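Local coordinates for protein octopine dehydrogenase (Pecten maximus, PDB 3C7A) that catalyses the NADH-dependent reductive condensation of L-arginine with pyruvate to D-octopine, and the reverse oxidation, preferring L-arginine for its positively charged guanidinium group, at residues R41-L46 against K70-D75; T16-A21 against V29-L34. All coordinates share one frame; numbering follows the deposited sequence.

In the fold
Both contacts belong to the Rossmann-type NADH-binding part of octopine dehydrogenase, their centres about 10 Å apart. Interaction 2 comes first along the chain, packing helix 12-21 on strand 27-32; interaction 1 then lays helix 38-46 against strand 71-73. The two strands are parallel neighbours in one sheet, and probable backbone hydrogen bonds stitch them together, from Val31 N to Val71 O at 3.0 Å and from Thr73 N to Val31 O at 3.1 Å. The cofactor lies close by: the Trp42 side chain is about 7 Å from the bound NAD, and that of Val31 about 9 Å. Both side chains lie near the NADH-binding Gly10, about 4 Å and 6 Å from it respectively.

Interaction 1 (R41-L46 against K70-D75); sequences RWTKAL and KVITKD
Thr43 on helix 38-46 faces Ile72 on the short strand 71-73, their CA atoms 6.9 Å apart, and the helix meets the strand through Ile72, which touches both Trp42 and Thr43. Ile72 carries most of this small interface. Its CD1 methyl sits over one face of the Trp42 indole, 4.0 Å from the centroid of the five-membered ring and only 6° off the ring normal, a CH-pi contact. The nearest ring atom is NE1, at 4.0 Å from CD1, and the two side chains cross at about a right angle. Trp42 has CG anti to its backbone N (chi1 -165°), which carries the indole from the helix toward the strand, where its face meets the methyl; a broad aromatic face suits a branched aliphatic chain long enough to reach it.

Thr43 lies at the more exposed border of the contact. Its OG1 comes within 3.8 Å of Ile72 O and 4.2 Å of Ile72 CB, while its polar needs are met by Ala39 O, one turn earlier in the helix. Water 1 bridges the gap: it accepts a hydrogen bond from Ile72 N at 3.1 Å and has a weak one with Thr43 OG1. Beyond the strand, Thr73 OG1 accepts from Asp75 N at 3.1 Å in an ST turn that bends the chain, and Asp75 then serves as N-cap of helix 76-80.

Trp42 also stacks on His15 of helix 12-21 and, like Ile72, touches Val31. Helix 38-46 is thereby packed against helix 12-21 and on strands 71-73 and 27-32, which pair in parallel.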
ATOM      1  N   ARG A  41     -23.129  13.103  -6.359  1.00 17.02           N
ATOM      2  CA  ARG A  41     -23.027  12.635  -7.748  1.00 17.21           C
ATOM      3  C   ARG A  41     -23.344  11.141  -7.880  1.00 17.12           C
ATOM      4  O   ARG A  41     -24.008  10.726  -8.834  1.00 17.03           O
ATOM      5  CB  ARG A  41     -21.633  12.922  -8.326  1.00 17.36           C
ATOM      6  CG  ARG A  41     -21.264  14.401  -8.457  1.00 18.15           C
ATOM      7  CD  ARG A  41     -21.965  15.083  -9.632  1.00 19.51           C
ATOM      8  NE  ARG A  41     -21.345  16.368  -9.960  1.00 20.56           N
ATOM      9  CZ  ARG A  41     -21.919  17.330 -10.681  1.00 21.03           C
ATOM     10  NH1 ARG A  41     -23.149  17.175 -11.159  1.00 21.57           N
ATOM     11  NH2 ARG A  41     -21.262  18.456 -10.921  1.00 21.13           N
ATOM     12  N   TRP A  42     -22.862  10.350  -6.919  1.00 17.04           N
ATOM     13  CA  TRP A  42     -23.102   8.901  -6.869  1.00 17.04           C
ATOM     14  C   TRP A  42     -24.591   8.582  -6.675  1.00 17.17           C
ATOM     15  O   TRP A  42     -25.149   7.759  -7.404  1.00 17.25           O
ATOM     16  CB  TRP A  42     -22.266   8.263  -5.744  1.00 16.80           C
ATOM     17  CG  TRP A  42     -22.117   6.745  -5.794  1.00 16.60           C
ATOM     18  CD1 TRP A  42     -22.988   5.841  -6.344  1.00 16.27           C
ATOM     19  CD2 TRP A  42     -21.047   5.967  -5.231  1.00 16.31           C
ATOM     20  NE1 TRP A  42     -22.518   4.561  -6.177  1.00 16.28           N
ATOM     21  CE2 TRP A  42     -21.330   4.607  -5.498  1.00 16.27           C
ATOM     22  CE3 TRP A  42     -19.872   6.289  -4.537  1.00 16.23           C
ATOM     23  CZ2 TRP A  42     -20.481   3.568  -5.092  1.00 16.34           C
ATOM     24  CZ3 TRP A  42     -19.024   5.254  -4.134  1.00 16.32           C
ATOM     25  CH2 TRP A  42     -19.337   3.910  -4.413  1.00 16.45           C
ATOM     26  N   THR A  43     -25.222   9.242  -5.704  1.00 17.46           N
ATOM     27  CA  THR A  43     -26.635   9.012  -5.363  1.00 17.72           C
ATOM     28  C   THR A  43     -27.592   9.311  -6.530  1.00 17.92           C
ATOM     29  O   THR A  43     -28.571   8.586  -6.739  1.00 17.81           O
ATOM     30  CB  THR A  43     -27.059   9.828  -4.107  1.00 17.75           C
ATOM     31  OG1 THR A  43     -26.121   9.608  -3.045  1.00 18.09           O
ATOM     32  CG2 THR A  43     -28.450   9.423  -3.627  1.00 17.90           C
ATOM     33  N   LYS A  44     -27.294  10.368  -7.284  1.00 18.12           N
ATOM     34  CA  LYS A  44     -28.139  10.802  -8.402  1.00 18.41           C
ATOM     35  C   LYS A  44     -28.050   9.857  -9.607  1.00 18.47           C
ATOM     36  O   LYS A  44     -29.052   9.610 -10.286  1.00 18.44           O
ATOM     37  CB  LYS A  44     -27.772  12.233  -8.814  1.00 18.51           C
ATOM     38  CG  LYS A  44     -28.952  13.095  -9.261  1.00 19.14           C
ATOM     39  CD  LYS A  44     -29.244  12.948 -10.747  1.00 19.85           C
ATOM     40  CE  LYS A  44     -30.427  13.805 -11.164  1.00 20.43           C
ATOM     41  NZ  LYS A  44     -30.755  13.618 -12.603  1.00 20.93           N
ATOM     42  N   ALA A  45     -26.854   9.328  -9.860  1.00 18.54           N
ATOM     43  CA  ALA A  45     -26.615   8.428 -10.992  1.00 18.72           C
ATOM     44  C   ALA A  45     -27.219   7.032 -10.800  1.00 18.87           C
ATOM     45  O   ALA A  45     -27.673   6.413 -11.767  1.00 18.82           O
ATOM     46  CB  ALA A  45     -25.122   8.329 -11.287  1.00 18.65           C
ATOM     47  N   LEU A  46     -27.222   6.543  -9.559  1.00 19.10           N
ATOM     48  CA  LEU A  46     -27.760   5.213  -9.247  1.00 19.30           C
ATOM     49  C   LEU A  46     -29.294   5.184  -9.217  1.00 19.49           C
ATOM     50  O   LEU A  46     -29.912   4.264  -9.758  1.00 19.50           O
ATOM     51  CB  LEU A  46     -27.178   4.681  -7.926  1.00 19.26           C
ATOM     52  CG  LEU A  46     -27.597   3.285  -7.435  1.00 19.20           C
ATOM     53  CD1 LEU A  46     -27.097   2.179  -8.358  1.00 19.14           C
ATOM     54  CD2 LEU A  46     -27.119   3.043  -6.008  1.00 19.32           C
ATOM     55  N   LYS A  70     -26.884   1.003   2.414  1.00 19.52           N
ATOM     56  CA  LYS A  70     -27.820   1.738   3.272  1.00 19.22           C
ATOM     57  C   LYS A  70     -27.795   3.255   3.026  1.00 18.90           C
ATOM     58  O   LYS A  70     -28.852   3.878   2.884  1.00 18.78           O
ATOM     59  CB  LYS A  70     -27.552   1.418   4.753  1.00 19.34           C
ATOM     60  CG  LYS A  70     -28.452   2.138   5.766  1.00 19.75           C
ATOM     61  CD  LYS A  70     -29.831   1.503   5.863  1.00 20.51           C
ATOM     62  CE  LYS A  70     -30.710   2.241   6.860  1.00 21.21           C
ATOM     63  NZ  LYS A  70     -32.093   1.685   6.894  1.00 21.65           N
ATOM     64  N   VAL A  71     -26.594   3.836   2.976  1.00 18.45           N
ATOM     65  CA  VAL A  71     -26.428   5.282   2.767  1.00 18.07           C
ATOM     66  C   VAL A  71     -25.077   5.639   2.122  1.00 17.86           C
ATOM     67  O   VAL A  71     -24.070   4.966   2.359  1.00 17.74           O
ATOM     68  CB  VAL A  71     -26.666   6.089   4.093  1.00 18.11           C
ATOM     69  CG1 VAL A  71     -25.574   5.812   5.128  1.00 17.99           C
ATOM     70  CG2 VAL A  71     -26.807   7.587   3.818  1.00 18.14           C
ATOM     71  N   ILE A  72     -25.080   6.682   1.288  1.00 17.58           N
ATOM     72  CA  ILE A  72     -23.866   7.231   0.669  1.00 17.30           C
ATOM     73  C   ILE A  72     -23.806   8.743   0.936  1.00 17.23           C
ATOM     74  O   ILE A  72     -24.641   9.499   0.430  1.00 17.14           O
ATOM     75  CB  ILE A  72     -23.805   6.935  -0.860  1.00 17.30           C
ATOM     76  CG1 ILE A  72     -23.876   5.424  -1.128  1.00 17.27           C
ATOM     77  CG2 ILE A  72     -22.536   7.532  -1.479  1.00 17.23           C
ATOM     78  CD1 ILE A  72     -24.236   5.044  -2.562  1.00 17.21           C
ATOM     79  N   THR A  73     -22.818   9.176   1.720  1.00 17.11           N
ATOM     80  CA  THR A  73     -22.795  10.541   2.272  1.00 17.06           C
ATOM     81  C   THR A  73     -21.390  11.140   2.471  1.00 17.11           C
ATOM     82  O   THR A  73     -20.379  10.444   2.335  1.00 17.00           O
ATOM     83  CB  THR A  73     -23.591  10.604   3.614  1.00 17.09           C
ATOM     84  OG1 THR A  73     -23.614  11.948   4.112  1.00 16.96           O
ATOM     85  CG2 THR A  73     -22.973   9.680   4.669  1.00 17.02           C
ATOM     86  N   LYS A  74     -21.345  12.436   2.790  1.00 17.12           N
ATOM     87  CA  LYS A  74     -20.098  13.124   3.149  1.00 17.19           C
ATOM     88  C   LYS A  74     -20.028  13.504   4.639  1.00 17.06           C
ATOM     89  O   LYS A  74     -19.032  14.081   5.089  1.00 17.02           O
ATOM     90  CB  LYS A  74     -19.878  14.363   2.264  1.00 17.20           C
ATOM     91  CG  LYS A  74     -20.773  15.562   2.586  1.00 17.44           C
ATOM     92  CD  LYS A  74     -20.240  16.836   1.939  1.00 17.65           C
ATOM     93  CE  LYS A  74     -21.076  18.055   2.305  1.00 18.33           C
ATOM     94  NZ  LYS A  74     -22.418  18.053   1.651  1.00 18.82           N
ATOM     95  N   ASP A  75     -21.081  13.174   5.388  1.00 16.98           N
ATOM     96  CA  ASP A  75     -21.194  13.508   6.815  1.00 16.94           C
ATOM     97  C   ASP A  75     -20.639  12.376   7.697  1.00 16.87           C
ATOM     98  O   ASP A  75     -21.204  11.281   7.723  1.00 16.74           O
ATOM     99  CB  ASP A  75     -22.664  13.803   7.163  1.00 16.93           C
ATOM    100  CG  ASP A  75     -22.859  14.358   8.578  1.00 17.15           C
ATOM    101  OD1 ASP A  75     -21.913  14.351   9.397  1.00 17.26           O
ATOM    102  OD2 ASP A  75     -23.989  14.802   8.875  1.00 16.91           O
TER
HETATM  103  O   HOH W   1     -27.488   7.958  -0.286  1.00 18.38           O

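Interaction 2 (T16-A21 against V29-L34); sequences TLSGLA and VRVLTL
Apolar packing joins Ala21, in the last turn of helix 12-21, to Val29 on strand 27-32. The Val29 CG2 methyl is the meeting point, 4.2 Å from Ala21 CB and 4.1 Å from Ala21 C, so it rests against the helix backbone as well as the methyl. The valine holds CG1 anti to its backbone N (chi1 177°), which leaves CG2 beside that nitrogen and turned to the helix. Alanine's single methyl is compatible with the short 7.4 Å between the CA atoms of Ala21 and Val29. The closest backbone approach is similar, 7.3 Å between the CA atoms of Ser18 and Val29. A beta-branched valine suits the strand, its methyls branching right at the backbone so that CG2 packs on the helix.

A mixed contact lies one turn earlier in the helix, where Ser18 OG approaches the CG2 methyl of Val31 at 3.7 Å. This is van der Waals packing, not a polar bond. The buried hydroxyl is instead hydrogen-bonded to Ala14 O, the carbonyl four residues back, and that bond lets a small polar residue sit among apolar neighbours. Val29 and Val31 both point their CB toward the helix, as residues two apart on a strand do, whereas Arg30 between them points away and makes a salt bridge with Glu28.

Helix 12-21 is the crossover of the beta-alpha-beta unit 3-8, 12-21, 27-32, the first such unit of this Rossmann-type fold, and the contact packs it on the second strand. That strand runs parallel to strand 3-8 and to strand 71-73, while Thr16, nearer the start of the helix, touches strands 146-150 and 156-171.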
ATOM      1  N   THR A  16     -16.009  -2.024  -5.910  1.00 12.03           N
ATOM      2  CA  THR A  16     -15.999  -3.489  -5.791  1.00 11.99           C
ATOM      3  C   THR A  16     -16.331  -3.978  -4.369  1.00 12.07           C
ATOM      4  O   THR A  16     -17.165  -4.872  -4.200  1.00 12.08           O
ATOM      5  CB  THR A  16     -14.643  -4.098  -6.268  1.00 12.06           C
ATOM      6  OG1 THR A  16     -14.332  -3.627  -7.586  1.00 11.89           O
ATOM      7  CG2 THR A  16     -14.697  -5.628  -6.289  1.00 11.98           C
ATOM      8  N   LEU A  17     -15.684  -3.389  -3.362  1.00 12.07           N
ATOM      9  CA  LEU A  17     -15.879  -3.791  -1.961  1.00 12.17           C
ATOM     10  C   LEU A  17     -17.307  -3.546  -1.450  1.00 12.22           C
ATOM     11  O   LEU A  17     -17.870  -4.393  -0.749  1.00 12.10           O
ATOM     12  CB  LEU A  17     -14.846  -3.115  -1.043  1.00 12.12           C
ATOM     13  CG  LEU A  17     -14.884  -3.387   0.471  1.00 12.14           C
ATOM     14  CD1 LEU A  17     -14.595  -4.854   0.809  1.00 12.08           C
ATOM     15  CD2 LEU A  17     -13.917  -2.470   1.209  1.00 12.11           C
ATOM     16  N   SER A  18     -17.880  -2.393  -1.804  1.00 12.38           N
ATOM     17  CA  SER A  18     -19.232  -2.017  -1.375  1.00 12.59           C
ATOM     18  C   SER A  18     -20.320  -2.959  -1.903  1.00 12.64           C
ATOM     19  O   SER A  18     -21.258  -3.297  -1.179  1.00 12.63           O
ATOM     20  CB  SER A  18     -19.548  -0.570  -1.773  1.00 12.69           C
ATOM     21  OG  SER A  18     -18.760   0.353  -1.036  1.00 13.13           O
ATOM     22  N   GLY A  19     -20.182  -3.375  -3.161  1.00 12.67           N
ATOM     23  CA  GLY A  19     -21.135  -4.281  -3.804  1.00 12.81           C
ATOM     24  C   GLY A  19     -21.143  -5.696  -3.244  1.00 12.94           C
ATOM     25  O   GLY A  19     -22.209  -6.290  -3.065  1.00 12.89           O
ATOM     26  N   LEU A  20     -19.956  -6.234  -2.967  1.00 13.03           N
ATOM     27  CA  LEU A  20     -19.823  -7.597  -2.438  1.00 13.18           C
ATOM     28  C   LEU A  20     -20.271  -7.727  -0.977  1.00 13.26           C
ATOM     29  O   LEU A  20     -20.976  -8.678  -0.624  1.00 13.13           O
ATOM     30  CB  LEU A  20     -18.388  -8.120  -2.612  1.00 13.20           C
ATOM     31  CG  LEU A  20     -17.827  -8.321  -4.028  1.00 13.52           C
ATOM     32  CD1 LEU A  20     -16.339  -8.647  -3.972  1.00 13.78           C
ATOM     33  CD2 LEU A  20     -18.579  -9.396  -4.814  1.00 13.93           C
ATOM     34  N   ALA A  21     -19.862  -6.771  -0.141  1.00 13.34           N
ATOM     35  CA  ALA A  21     -20.189  -6.770   1.291  1.00 13.58           C
ATOM     36  C   ALA A  21     -21.686  -6.602   1.582  1.00 13.75           C
ATOM     37  O   ALA A  21     -22.217  -7.228   2.506  1.00 13.72           O
ATOM     38  CB  ALA A  21     -19.382  -5.698   2.024  1.00 13.56           C
ATOM     39  N   VAL A  29     -24.103  -1.686   5.438  1.00 16.37           N
ATOM     40  CA  VAL A  29     -22.974  -0.951   4.840  1.00 16.32           C
ATOM     41  C   VAL A  29     -23.246   0.554   4.681  1.00 16.32           C
ATOM     42  O   VAL A  29     -24.302   0.952   4.180  1.00 16.20           O
ATOM     43  CB  VAL A  29     -22.564  -1.556   3.457  1.00 16.37           C
ATOM     44  CG1 VAL A  29     -21.442  -0.747   2.801  1.00 16.42           C
ATOM     45  CG2 VAL A  29     -22.146  -3.018   3.600  1.00 16.25           C
ATOM     46  N   ARG A  30     -22.280   1.373   5.106  1.00 16.20           N
ATOM     47  CA  ARG A  30     -22.308   2.826   4.897  1.00 16.23           C
ATOM     48  C   ARG A  30     -21.072   3.292   4.117  1.00 15.95           C
ATOM     49  O   ARG A  30     -19.960   2.832   4.380  1.00 15.96           O
ATOM     50  CB  ARG A  30     -22.394   3.570   6.235  1.00 16.45           C
ATOM     51  CG  ARG A  30     -23.623   3.220   7.061  1.00 17.40           C
ATOM     52  CD  ARG A  30     -23.855   4.201   8.200  1.00 19.29           C
ATOM     53  NE  ARG A  30     -22.959   3.987   9.338  1.00 21.06           N
ATOM     54  CZ  ARG A  30     -23.107   3.035  10.258  1.00 21.13           C
ATOM     55  NH1 ARG A  30     -24.112   2.170  10.182  1.00 21.08           N
ATOM     56  NH2 ARG A  30     -22.237   2.942  11.254  1.00 21.28           N
ATOM     57  N   VAL A  31     -21.274   4.201   3.162  1.00 15.61           N
ATOM     58  CA  VAL A  31     -20.184   4.718   2.321  1.00 15.35           C
ATOM     59  C   VAL A  31     -19.899   6.200   2.615  1.00 15.11           C
ATOM     60  O   VAL A  31     -20.820   7.023   2.640  1.00 15.04           O
ATOM     61  CB  VAL A  31     -20.480   4.519   0.800  1.00 15.41           C
ATOM     62  CG1 VAL A  31     -19.319   5.015  -0.063  1.00 15.46           C
ATOM     63  CG2 VAL A  31     -20.777   3.058   0.488  1.00 15.52           C
ATOM     64  N   LEU A  32     -18.622   6.520   2.837  1.00 14.81           N
ATOM     65  CA  LEU A  32     -18.170   7.895   3.088  1.00 14.63           C
ATOM     66  C   LEU A  32     -17.074   8.323   2.101  1.00 14.51           C
ATOM     67  O   LEU A  32     -16.083   7.608   1.919  1.00 14.32           O
ATOM     68  CB  LEU A  32     -17.666   8.038   4.536  1.00 14.64           C
ATOM     69  CG  LEU A  32     -17.070   9.374   5.013  1.00 14.67           C
ATOM     70  CD1 LEU A  32     -18.154  10.417   5.270  1.00 14.58           C
ATOM     71  CD2 LEU A  32     -16.214   9.182   6.263  1.00 14.65           C
ATOM     72  N   THR A  33     -17.266   9.486   1.472  1.00 14.38           N
ATOM     73  CA  THR A  33     -16.253  10.102   0.592  1.00 14.37           C
ATOM     74  C   THR A  33     -16.164  11.623   0.795  1.00 14.40           C
ATOM     75  O   THR A  33     -17.188  12.304   0.907  1.00 14.34           O
ATOM     76  CB  THR A  33     -16.467   9.757  -0.918  1.00 14.46           C
ATOM     77  OG1 THR A  33     -15.614  10.575  -1.732  1.00 14.37           O
ATOM     78  CG2 THR A  33     -17.920   9.968  -1.348  1.00 14.17           C
ATOM     79  N   LEU A  34     -14.936  12.142   0.836  1.00 14.40           N
ATOM     80  CA  LEU A  34     -14.689  13.554   1.159  1.00 14.49           C
ATOM     81  C   LEU A  34     -14.138  14.397  -0.006  1.00 14.61           C
ATOM     82  O   LEU A  34     -13.672  15.524   0.205  1.00 14.60           O
ATOM     83  CB  LEU A  34     -13.753  13.667   2.377  1.00 14.50           C
ATOM     84  CG  LEU A  34     -14.138  13.009   3.710  1.00 14.47           C
ATOM     85  CD1 LEU A  34     -12.935  12.959   4.650  1.00 14.38           C
ATOM     86  CD2 LEU A  34     -15.317  13.710   4.381  1.00 14.30           C
TER